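Local coordinates for single-stranded DNA-binding protein WHY3, chloroplastic (Arabidopsis thaliana, PDB 4KOQ) that binds single-stranded DNA in chloroplasts and nucleus, guarding the plastid genome against illegitimate recombination and taking part in transcriptional repression, at residues I15-A20 with K141-V146. Sequence-based numbering, arbitrary orientation.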
# COMPACT_ATOMS: atom_id res chain seq x y z
N ILE A 15 3.62 9.89 -19.82
CA ILE A 15 2.59 9.34 -20.67
C ILE A 15 2.66 10.12 -21.96
O ILE A 15 2.55 11.34 -21.95
CB ILE A 15 1.24 9.51 -20.01
CG1 ILE A 15 1.24 8.73 -18.70
CG2 ILE A 15 0.10 9.01 -20.90
CD1 ILE A 15 0.18 9.16 -17.73
N TYR A 16 2.87 9.40 -23.05
CA TYR A 16 3.05 10.02 -24.36
C TYR A 16 1.88 9.69 -25.26
O TYR A 16 1.57 8.53 -25.49
CB TYR A 16 4.32 9.47 -24.98
CG TYR A 16 5.55 9.76 -24.20
CD1 TYR A 16 6.11 11.02 -24.20
CD2 TYR A 16 6.17 8.77 -23.45
CE1 TYR A 16 7.23 11.29 -23.48
CE2 TYR A 16 7.30 9.03 -22.73
CZ TYR A 16 7.83 10.29 -22.76
OH TYR A 16 8.96 10.58 -22.05
N LYS A 17 1.19 10.71 -25.75
CA LYS A 17 0.07 10.47 -26.60
C LYS A 17 0.23 11.21 -27.93
O LYS A 17 1.23 11.89 -28.17
CB LYS A 17 -1.25 10.87 -25.90
CG LYS A 17 -1.61 9.95 -24.71
CD LYS A 17 -1.91 8.50 -25.15
CE LYS A 17 -1.89 7.56 -23.97
NZ LYS A 17 -3.19 7.59 -23.28
N GLY A 18 -0.79 11.09 -28.77
CA GLY A 18 -0.73 11.62 -30.12
C GLY A 18 -0.50 13.11 -30.23
O GLY A 18 0.26 13.56 -31.09
N LYS A 19 -1.14 13.87 -29.35
CA LYS A 19 -1.16 15.32 -29.43
C LYS A 19 -0.47 15.99 -28.25
O LYS A 19 -0.32 17.19 -28.24
CB LYS A 19 -2.61 15.81 -29.48
CG LYS A 19 -3.36 15.37 -30.73
CD LYS A 19 -4.86 15.62 -30.58
CE LYS A 19 -5.65 15.10 -31.77
NZ LYS A 19 -7.12 15.12 -31.48
N ALA A 20 -0.10 15.21 -27.24
CA ALA A 20 0.44 15.79 -26.00
C ALA A 20 1.17 14.72 -25.21
O ALA A 20 0.94 13.54 -25.44
CB ALA A 20 -0.67 16.35 -25.18
N LYS A 141 -7.78 3.88 -18.63
CA LYS A 141 -8.06 3.34 -17.30
C LYS A 141 -6.79 2.68 -16.70
O LYS A 141 -6.53 2.82 -15.50
CB LYS A 141 -9.22 2.32 -17.38
CG LYS A 141 -9.59 1.65 -16.08
CD LYS A 141 -10.74 0.66 -16.34
CE LYS A 141 -11.15 -0.10 -15.10
NZ LYS A 141 -12.02 -1.26 -15.49
N ALA A 142 -6.03 1.96 -17.53
CA ALA A 142 -4.80 1.29 -17.09
C ALA A 142 -3.73 2.28 -16.68
O ALA A 142 -3.06 2.11 -15.67
CB ALA A 142 -4.28 0.42 -18.19
N GLU A 143 -3.58 3.34 -17.46
CA GLU A 143 -2.60 4.38 -17.12
C GLU A 143 -3.03 5.12 -15.85
O GLU A 143 -2.20 5.45 -14.99
CB GLU A 143 -2.43 5.38 -18.30
CG GLU A 143 -1.70 4.79 -19.48
CD GLU A 143 -1.95 5.52 -20.80
OE1 GLU A 143 -2.92 6.30 -20.94
OE2 GLU A 143 -1.13 5.31 -21.72
N PHE A 144 -4.31 5.37 -15.71
CA PHE A 144 -4.80 6.04 -14.52
C PHE A 144 -4.59 5.14 -13.29
O PHE A 144 -4.29 5.62 -12.20
CB PHE A 144 -6.26 6.49 -14.68
CG PHE A 144 -6.71 7.45 -13.62
CD1 PHE A 144 -6.22 8.75 -13.61
CD2 PHE A 144 -7.62 7.08 -12.67
CE1 PHE A 144 -6.61 9.65 -12.59
CE2 PHE A 144 -8.03 7.98 -11.67
CZ PHE A 144 -7.52 9.26 -11.65
N ALA A 145 -4.74 3.83 -13.46
CA ALA A 145 -4.51 2.91 -12.34
C ALA A 145 -3.05 2.93 -11.83
O ALA A 145 -2.80 2.79 -10.61
CB ALA A 145 -4.90 1.42 -12.73
N VAL A 146 -2.12 3.10 -12.76
CA VAL A 146 -0.71 3.25 -12.44
C VAL A 146 -0.58 4.51 -11.58
O VAL A 146 0.09 4.51 -10.54
CB VAL A 146 0.15 3.39 -13.67
CG1 VAL A 146 1.61 3.73 -13.32
CG2 VAL A 146 0.13 2.09 -14.47
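Lys17 and Glu143 form a salt bridge that ties the turn after strand 9-16 to the first turn of helix 141-158, a compact example of how one ion pair can join distant parts of a chain. Lys17 NZ donates to Glu143 OE1 at 2.7 Å, and that oxygen accepts through its syn lone pair, on the side of the other oxygen; Glu143 OE2 stays farther from that nitrogen, at 3.4 Å, and instead lies 3.3 Å from Lys17 CE. The two side chains arrive from opposite directions. That of Glu143 runs extended beyond CG (chi2 159°), carrying its carboxylate well out from the helix, whereas the lysine chain is bent at chi2 (-65°) and again at its last torsion, which turns the ammonium group onto OE1.

Each member of the pair has a further hydrogen bond. OE1 also accepts the backbone N-H of Thr140, just before the helix, and NZ also donates to the carbonyl oxygen of Pro138, so lysine and glutamate together bind the backbone leading into the helix. An alanine in place of Glu143 would probably leave the Lys17 ammonium without its counter-charge and the N-H of Thr140 without this acceptor.

A loose van der Waals contact adds little: the Ile15 CG2 methyl lies 4.0 Å from Glu143 OE2, against the carboxylate, where the two side chains cross at a slant.

Lys17 is the first residue of a short segment that is probably required for single-stranded DNA binding, as in related proteins. In the Whirly fold, strand 9-16 is the outermost strand, within this chain, of one four-stranded antiparallel sheet, while strand 131-140 of the other sheet runs into helix 141-158; Ile15 packs on Ile139 and Lys17 on Ile137 of that strand, and Glu143 also touches Thr73 of a second subunit.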